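Local atomic coordinates of factor H binding protein (PDB entry 3R15), a protein that binds factor H, a regulator of complement, and is probably carried as a lipoprotein by the spirochaete Treponema denticola. Residues A[72-77]-A[85-90]; A[24-29]-A[61-66]. One frame throughout, in Å; residues are numbered along the deposited sequence.

Contact 1 of 2, residues A[72-77]-A[85-90]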
ATOM      1  N   THR A  72      -6.534   9.791  -5.196  1.00 16.95           N
ATOM      2  CA  THR A  72      -7.803   9.114  -5.446  1.00 16.73           C
ATOM      3  C   THR A  72      -8.203   8.192  -4.290  1.00 18.20           C
ATOM      4  O   THR A  72      -7.368   7.786  -3.469  1.00 15.84           O
ATOM      5  CB  THR A  72      -7.809   8.314  -6.783  1.00 16.52           C
ATOM      6  OG1 THR A  72      -6.937   7.179  -6.693  1.00 17.46           O
ATOM      7  CG2 THR A  72      -7.378   9.195  -7.948  1.00 18.77           C
ATOM      8  N   SER A  73      -9.496   7.889  -4.227  1.00 14.13           N
ATOM      9  CA  SER A  73     -10.037   6.973  -3.227  1.00 16.56           C
ATOM     10  C   SER A  73      -9.773   5.527  -3.641  1.00 14.47           C
ATOM     11  O   SER A  73      -9.277   5.261  -4.739  1.00 16.83           O
ATOM     12  CB  SER A  73     -11.544   7.198  -3.088  1.00 17.05           C
ATOM     13  OG  SER A  73     -12.195   7.002  -4.345  1.00 19.25           O
ATOM     14  N   ILE A  74     -10.123   4.591  -2.762  1.00 16.01           N
ATOM     15  CA  ILE A  74     -10.085   3.173  -3.120  1.00 17.11           C
ATOM     16  C   ILE A  74     -11.468   2.546  -2.903  1.00 17.12           C
ATOM     17  O   ILE A  74     -12.094   2.729  -1.852  1.00 16.35           O
ATOM     18  CB  ILE A  74      -9.065   2.370  -2.296  1.00 17.75           C
ATOM     19  CG1 ILE A  74      -7.764   3.148  -2.090  1.00 17.55           C
ATOM     20  CG2 ILE A  74      -8.806   1.027  -2.968  1.00 18.12           C
ATOM     21  CD1 ILE A  74      -6.809   2.457  -1.126  1.00 17.75           C
ATOM     22  N   ALA A  75     -11.945   1.791  -3.890  1.00 18.81           N
ATOM     23  CA  ALA A  75     -13.301   1.265  -3.819  1.00 17.91           C
ATOM     24  C   ALA A  75     -13.405   0.003  -2.969  1.00 18.78           C
ATOM     25  O   ALA A  75     -12.482  -0.804  -2.927  1.00 17.98           O
ATOM     26  CB  ALA A  75     -13.827   0.995  -5.221  1.00 19.71           C
ATOM     27  N   GLN A  76     -14.541  -0.160  -2.301  1.00 19.32           N
ATOM     28  CA  GLN A  76     -14.830  -1.397  -1.594  1.00 19.93           C
ATOM     29  C   GLN A  76     -14.657  -2.592  -2.531  1.00 18.57           C
ATOM     30  O   GLN A  76     -15.012  -2.533  -3.716  1.00 21.10           O
ATOM     31  CB  GLN A  76     -16.256  -1.393  -1.027  1.00 22.43           C
ATOM     32  CG  GLN A  76     -16.539  -2.610  -0.161  1.00 19.59           C
ATOM     33  CD  GLN A  76     -18.003  -2.783   0.182  1.00 30.20           C
ATOM     34  OE1 GLN A  76     -18.846  -1.972  -0.204  1.00 29.28           O
ATOM     35  NE2 GLN A  76     -18.314  -3.848   0.919  1.00 27.95           N
ATOM     36  N   GLY A  77     -14.105  -3.674  -1.999  1.00 20.02           N
ATOM     37  CA  GLY A  77     -13.993  -4.915  -2.753  1.00 21.87           C
ATOM     38  C   GLY A  77     -12.780  -5.026  -3.659  1.00 23.55           C
ATOM     39  O   GLY A  77     -12.591  -6.044  -4.324  1.00 25.05           O
ATOM     40  N   LYS A  85      -0.934  -3.247  -8.469  1.00 21.10           N
ATOM     41  CA  LYS A  85      -0.705  -2.477  -9.684  1.00 22.88           C
ATOM     42  C   LYS A  85      -0.759  -0.982  -9.432  1.00 23.85           C
ATOM     43  O   LYS A  85      -0.249  -0.193 -10.232  1.00 23.89           O
ATOM     44  CB  LYS A  85      -1.723  -2.851 -10.764  1.00 21.11           C
ATOM     45  CG  LYS A  85      -1.494  -4.229 -11.377  1.00 29.98           C
ATOM     46  N   ARG A  86      -1.385  -0.593  -8.325  1.00 18.91           N
ATOM     47  CA  ARG A  86      -1.500   0.823  -7.980  1.00 17.86           C
ATOM     48  C   ARG A  86      -0.466   1.268  -6.955  1.00 17.09           C
ATOM     49  O   ARG A  86       0.095   2.358  -7.057  1.00 16.91           O
ATOM     50  CB  ARG A  86      -2.905   1.151  -7.460  1.00 17.42           C
ATOM     51  CG  ARG A  86      -3.012   2.565  -6.908  1.00 15.52           C
ATOM     52  CD  ARG A  86      -4.433   2.950  -6.486  1.00 20.30           C
ATOM     53  NE  ARG A  86      -4.404   4.213  -5.756  1.00 17.04           N
ATOM     54  CZ  ARG A  86      -5.468   4.805  -5.233  1.00 18.73           C
ATOM     55  NH1 ARG A  86      -6.672   4.252  -5.365  1.00 18.32           N
ATOM     56  NH2 ARG A  86      -5.316   5.943  -4.574  1.00 18.24           N
ATOM     57  N   PHE A  87      -0.216   0.418  -5.967  1.00 15.88           N
ATOM     58  CA  PHE A  87       0.695   0.783  -4.887  1.00 16.68           C
ATOM     59  C   PHE A  87       1.983   0.001  -5.060  1.00 16.58           C
ATOM     60  O   PHE A  87       2.074  -1.169  -4.675  1.00 20.35           O
ATOM     61  CB  PHE A  87       0.043   0.520  -3.533  1.00 18.24           C
ATOM     62  CG  PHE A  87      -1.191   1.348  -3.291  1.00 18.35           C
ATOM     63  CD1 PHE A  87      -1.081   2.687  -2.941  1.00 17.53           C
ATOM     64  CD2 PHE A  87      -2.459   0.795  -3.435  1.00 17.13           C
ATOM     65  CE1 PHE A  87      -2.206   3.466  -2.721  1.00 17.79           C
ATOM     66  CE2 PHE A  87      -3.596   1.556  -3.222  1.00 18.28           C
ATOM     67  CZ  PHE A  87      -3.472   2.901  -2.852  1.00 17.80           C
ATOM     68  N   ILE A  88       2.968   0.668  -5.646  1.00 20.77           N
ATOM     69  CA  ILE A  88       4.177   0.025  -6.130  1.00 21.08           C
ATOM     70  C   ILE A  88       5.331   0.232  -5.160  1.00 20.81           C
ATOM     71  O   ILE A  88       5.619   1.358  -4.754  1.00 22.16           O
ATOM     72  CB  ILE A  88       4.579   0.601  -7.505  1.00 22.43           C
ATOM     73  CG1 ILE A  88       3.402   0.528  -8.478  1.00 27.12           C
ATOM     74  CG2 ILE A  88       5.797  -0.139  -8.063  1.00 24.19           C
ATOM     75  CD1 ILE A  88       3.055  -0.871  -8.909  1.00 30.76           C
ATOM     76  N   PRO A  89       6.003  -0.860  -4.785  1.00 16.36           N
ATOM     77  CA  PRO A  89       7.153  -0.692  -3.892  1.00 18.19           C
ATOM     78  C   PRO A  89       8.416  -0.328  -4.667  1.00 21.80           C
ATOM     79  O   PRO A  89       8.641  -0.814  -5.784  1.00 24.42           O
ATOM     80  CB  PRO A  89       7.270  -2.061  -3.220  1.00 22.81           C
ATOM     81  CG  PRO A  89       6.728  -3.030  -4.257  1.00 23.33           C
ATOM     82  CD  PRO A  89       5.659  -2.272  -5.018  1.00 21.48           C
ATOM     83  N   LYS A  90       9.230   0.546  -4.084  1.00 22.29           N
ATOM     84  CA  LYS A  90      10.494   0.936  -4.687  1.00 24.07           C
ATOM     85  C   LYS A  90      11.557   1.003  -3.594  1.00 28.16           C
ATOM     86  O   LYS A  90      11.287   1.484  -2.499  1.00 22.17           O
ATOM     87  CB  LYS A  90      10.363   2.293  -5.385  1.00 25.86           C
TER
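Arg86, just before strand 87-91, reaches across to the long loop that follows strand 63-67 in this small α+β fold, three helices with a two-stranded antiparallel sheet. Hydrogen bonds come first. Arg86 runs fully extended, CG anti to the backbone N (chi1 172°), and its guanidinium meets two successive carbonyls of the loop in its own plane. Arg86 NH2 gives a bond of 3.0 Å to Thr72 O, and Arg86 NH1 gives one of 2.9 Å to Ser73 O. Both N-H groups point almost straight at the oxygens, yet each nitrogen sits well above the plane of the carbonyl it meets. NE forms a salt bridge with Asp67, so the charge is held from the strand as well as from the loop, and the group's rotation is fixed.

Packing closes both faces of that flat group. Thr72 OG1 lies over one, 3.2 Å from Arg86 CZ, but is not bonded to it; its hydrogen bond goes to Lys69 O. On the opposite face Phe87 CZ stands 3.3 Å above the guanidinium plane, offset toward the rim. Ile74 passes Arg86 obliquely in van der Waals contact, its CG1 3.6 Å from Arg86 NH1. The apolar contact joins two buried side chains, which helix 44-59 meets through Val47 and Leu51: Ile74 and Phe87 touch tip to tip, Ile74 CD1 lying 3.8 Å from Phe87 CZ.

Contact 2 of 2, residues A[24-29]-A[61-66]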
ATOM      1  N   ALA A  24       7.980  -8.834   2.813  1.00 18.37           N
ATOM      2  CA  ALA A  24       7.070  -9.287   3.858  1.00 17.80           C
ATOM      3  C   ALA A  24       6.239  -8.122   4.373  1.00 17.59           C
ATOM      4  O   ALA A  24       5.031  -8.246   4.593  1.00 19.17           O
ATOM      5  CB  ALA A  24       7.846  -9.941   5.001  1.00 20.18           C
ATOM      6  N   HIS A  25       6.898  -6.988   4.561  1.00 18.27           N
ATOM      7  CA  HIS A  25       6.220  -5.793   5.044  1.00 17.31           C
ATOM      8  C   HIS A  25       5.208  -5.303   4.022  1.00 17.51           C
ATOM      9  O   HIS A  25       4.082  -4.961   4.380  1.00 16.16           O
ATOM     10  CB  HIS A  25       7.230  -4.696   5.357  1.00 17.88           C
ATOM     11  CG  HIS A  25       6.618  -3.462   5.945  1.00 18.58           C
ATOM     12  ND1 HIS A  25       6.352  -2.337   5.198  1.00 20.34           N
ATOM     13  CD2 HIS A  25       6.241  -3.171   7.212  1.00 17.60           C
ATOM     14  CE1 HIS A  25       5.825  -1.407   5.977  1.00 19.01           C
ATOM     15  NE2 HIS A  25       5.755  -1.885   7.205  1.00 20.12           N
ATOM     16  N   TYR A  26       5.616  -5.298   2.754  1.00 17.48           N
ATOM     17  CA  TYR A  26       4.774  -4.830   1.664  1.00 18.01           C
ATOM     18  C   TYR A  26       3.562  -5.736   1.492  1.00 18.06           C
ATOM     19  O   TYR A  26       2.432  -5.263   1.377  1.00 16.21           O
ATOM     20  CB  TYR A  26       5.575  -4.746   0.365  1.00 16.99           C
ATOM     21  CG  TYR A  26       4.734  -4.461  -0.852  1.00 18.48           C
ATOM     22  CD1 TYR A  26       4.219  -3.192  -1.081  1.00 17.22           C
ATOM     23  CD2 TYR A  26       4.442  -5.464  -1.770  1.00 18.72           C
ATOM     24  CE1 TYR A  26       3.437  -2.931  -2.194  1.00 17.95           C
ATOM     25  CE2 TYR A  26       3.671  -5.216  -2.887  1.00 20.10           C
ATOM     26  CZ  TYR A  26       3.166  -3.950  -3.095  1.00 19.28           C
ATOM     27  OH  TYR A  26       2.397  -3.704  -4.201  1.00 18.93           O
ATOM     28  N   GLU A  27       3.788  -7.046   1.504  1.00 18.16           N
ATOM     29  CA  GLU A  27       2.666  -7.969   1.362  1.00 19.95           C
ATOM     30  C   GLU A  27       1.709  -7.928   2.555  1.00 18.80           C
ATOM     31  O   GLU A  27       0.493  -8.058   2.389  1.00 21.47           O
ATOM     32  CB  GLU A  27       3.182  -9.381   1.105  1.00 20.17           C
ATOM     33  CG  GLU A  27       3.571  -9.571  -0.322  1.00 24.42           C
ATOM     34  CD  GLU A  27       2.377  -9.358  -1.251  1.00 33.29           C
ATOM     35  OE1 GLU A  27       1.273  -9.868  -0.933  1.00 35.98           O
ATOM     36  OE2 GLU A  27       2.530  -8.673  -2.284  1.00 31.96           O
ATOM     37  N   LYS A  28       2.253  -7.728   3.753  1.00 20.33           N
ATOM     38  CA  LYS A  28       1.425  -7.569   4.942  1.00 22.54           C
ATOM     39  C   LYS A  28       0.523  -6.345   4.768  1.00 20.13           C
ATOM     40  O   LYS A  28      -0.650  -6.370   5.130  1.00 20.57           O
ATOM     41  CB  LYS A  28       2.298  -7.429   6.187  1.00 21.74           C
ATOM     42  CG  LYS A  28       1.540  -7.104   7.461  1.00 26.06           C
ATOM     43  N   PHE A  29       1.076  -5.285   4.186  1.00 19.52           N
ATOM     44  CA  PHE A  29       0.296  -4.078   3.933  1.00 19.21           C
ATOM     45  C   PHE A  29      -0.796  -4.332   2.895  1.00 18.93           C
ATOM     46  O   PHE A  29      -1.964  -4.001   3.112  1.00 18.31           O
ATOM     47  CB  PHE A  29       1.201  -2.930   3.475  1.00 16.46           C
ATOM     48  CG  PHE A  29       0.448  -1.795   2.851  1.00 20.59           C
ATOM     49  CD1 PHE A  29      -0.352  -0.974   3.631  1.00 24.03           C
ATOM     50  CD2 PHE A  29       0.513  -1.566   1.492  1.00 21.34           C
ATOM     51  CE1 PHE A  29      -1.072   0.066   3.060  1.00 22.45           C
ATOM     52  CE2 PHE A  29      -0.208  -0.515   0.918  1.00 22.59           C
ATOM     53  CZ  PHE A  29      -0.997   0.292   1.714  1.00 20.60           C
ATOM     54  N   LEU A  61      12.840   0.060   6.725  1.00 18.53           N
ATOM     55  CA  LEU A  61      13.257  -1.092   5.931  1.00 19.03           C
ATOM     56  C   LEU A  61      13.847  -0.684   4.580  1.00 20.37           C
ATOM     57  O   LEU A  61      14.042  -1.525   3.707  1.00 20.79           O
ATOM     58  CB  LEU A  61      12.082  -2.067   5.722  1.00 16.69           C
ATOM     59  CG  LEU A  61      11.423  -2.553   7.016  1.00 21.47           C
ATOM     60  CD1 LEU A  61      10.112  -3.245   6.711  1.00 22.44           C
ATOM     61  CD2 LEU A  61      12.359  -3.481   7.792  1.00 25.59           C
ATOM     62  N   ASP A  62      14.120   0.613   4.408  1.00 20.20           N
ATOM     63  CA  ASP A  62      14.792   1.123   3.212  1.00 17.95           C
ATOM     64  C   ASP A  62      14.008   0.974   1.898  1.00 20.83           C
ATOM     65  O   ASP A  62      14.599   0.841   0.829  1.00 22.24           O
ATOM     66  CB  ASP A  62      16.185   0.481   3.041  1.00 19.99           C
ATOM     67  CG  ASP A  62      17.143   0.838   4.160  1.00 31.39           C
ATOM     68  OD1 ASP A  62      16.995   1.934   4.740  1.00 34.78           O
ATOM     69  OD2 ASP A  62      18.049   0.021   4.454  1.00 35.15           O
ATOM     70  N   TYR A  63      12.680   0.996   1.966  1.00 16.74           N
ATOM     71  CA  TYR A  63      11.884   1.057   0.743  1.00 18.04           C
ATOM     72  C   TYR A  63      10.695   1.980   0.966  1.00 15.42           C
ATOM     73  O   TYR A  63      10.448   2.401   2.089  1.00 15.68           O
ATOM     74  CB  TYR A  63      11.445  -0.350   0.274  1.00 19.55           C
ATOM     75  CG  TYR A  63      10.149  -0.857   0.874  1.00 17.10           C
ATOM     76  CD1 TYR A  63      10.082  -1.293   2.200  1.00 16.28           C
ATOM     77  CD2 TYR A  63       8.991  -0.915   0.102  1.00 17.53           C
ATOM     78  CE1 TYR A  63       8.883  -1.754   2.742  1.00 18.95           C
ATOM     79  CE2 TYR A  63       7.802  -1.383   0.628  1.00 17.41           C
ATOM     80  CZ  TYR A  63       7.745  -1.794   1.941  1.00 17.60           C
ATOM     81  OH  TYR A  63       6.542  -2.243   2.449  1.00 18.54           O
ATOM     82  N   GLN A  64       9.979   2.300  -0.111  1.00 16.57           N
ATOM     83  CA  GLN A  64       8.775   3.130  -0.046  1.00 16.27           C
ATOM     84  C   GLN A  64       7.703   2.540  -0.946  1.00 15.22           C
ATOM     85  O   GLN A  64       8.007   1.792  -1.867  1.00 16.98           O
ATOM     86  CB  GLN A  64       9.084   4.550  -0.525  1.00 17.20           C
ATOM     87  CG  GLN A  64       9.973   5.343   0.415  1.00 14.59           C
ATOM     88  CD  GLN A  64       9.264   5.741   1.695  1.00 14.87           C
ATOM     89  OE1 GLN A  64       8.646   6.801   1.773  1.00 15.12           O
ATOM     90  NE2 GLN A  64       9.360   4.892   2.712  1.00 16.06           N
ATOM     91  N   ILE A  65       6.449   2.884  -0.672  1.00 14.72           N
ATOM     92  CA  ILE A  65       5.335   2.498  -1.531  1.00 15.34           C
ATOM     93  C   ILE A  65       4.855   3.759  -2.232  1.00 18.20           C
ATOM     94  O   ILE A  65       4.681   4.807  -1.596  1.00 18.22           O
ATOM     95  CB  ILE A  65       4.203   1.887  -0.697  1.00 17.24           C
ATOM     96  CG1 ILE A  65       4.675   0.559  -0.091  1.00 20.39           C
ATOM     97  CG2 ILE A  65       2.930   1.693  -1.537  1.00 18.20           C
ATOM     98  CD1 ILE A  65       3.816   0.047   1.048  1.00 23.31           C
ATOM     99  N   VAL A  66       4.682   3.667  -3.547  1.00 17.71           N
ATOM    100  CA  VAL A  66       4.324   4.823  -4.350  1.00 18.36           C
ATOM    101  C   VAL A  66       2.934   4.627  -4.928  1.00 16.65           C
ATOM    102  O   VAL A  66       2.648   3.590  -5.521  1.00 18.99           O
ATOM    103  CB  VAL A  66       5.341   5.049  -5.489  1.00 21.41           C
ATOM    104  CG1 VAL A  66       4.932   6.241  -6.339  1.00 23.03           C
ATOM    105  CG2 VAL A  66       6.741   5.274  -4.912  1.00 21.45           C
TER
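His25 ND1 is held by one nearly straight hydrogen bond, 2.8 Å to Tyr63 OH, and a second bond, from NE2 to Glu57 on helix 44-59, brings the count on the imidazole to two. The ring is put there by a side chain whose CG is anti to the backbone N (chi1 -176°), and the tyrosine oxygen lies in the imidazole plane. Held at both nitrogens, the ring cannot easily turn, and the nearby carboxylate would tend to favour its protonated form. The rings of His25 and Tyr63 meet rim to rim, their planes 80° apart. Tyr63 OH also lies 3.4 Å from Tyr26 CB, at the edge of the Tyr26 ring.

The chain gets here through a Schellman motif that ends helix 44-59: Asp62, with positive phi, is the C-prime residue, and Tyr63 N bonds back to Ala58 O. Within that turn, just before Asp62, Leu61 crosses His25 obliquely, Leu61 CD1 lying 3.5 Å from His25 CB.

Farther along, the axes of 24-29 and 63-66 approach to 10.3 Å, at 30°, and Ile65 carries the apolar contact. Its CG1 is anti to the carbonyl carbon, which takes CD1 out to two aromatic rings of the helix. Ile65 CD1 touches the edge of the Tyr26 ring, 3.9 Å from Tyr26 CD1. It comes obliquely on Phe29, which Met50 and Ile54 of helix 44-59 also touch, with Ile65 CD1 3.7 Å from Phe29 CD2.

In the fold
Contacts 1 and 2 lie on opposite sides of the chain's centre, about 13 Å apart between their centres, and the two-stranded antiparallel sheet joins them. Strand 63-67 serves contact 2 and strand 87-91 serves contact 1; among the backbone bonds that pair them is Val66 N to Ile88 O, 2.8 Å. Tyr26 bridges the two contacts more directly, its OH probably hydrogen-bonded to Phe87 O at 2.6 Å, with Pro89 CD packed 3.6 Å from Tyr26 CZ. Phe87 also touches Ile65, so the hydrophobic centre is continuous from one contact to the other. Along the chain they follow in series, contact 2 closing before contact 1 opens.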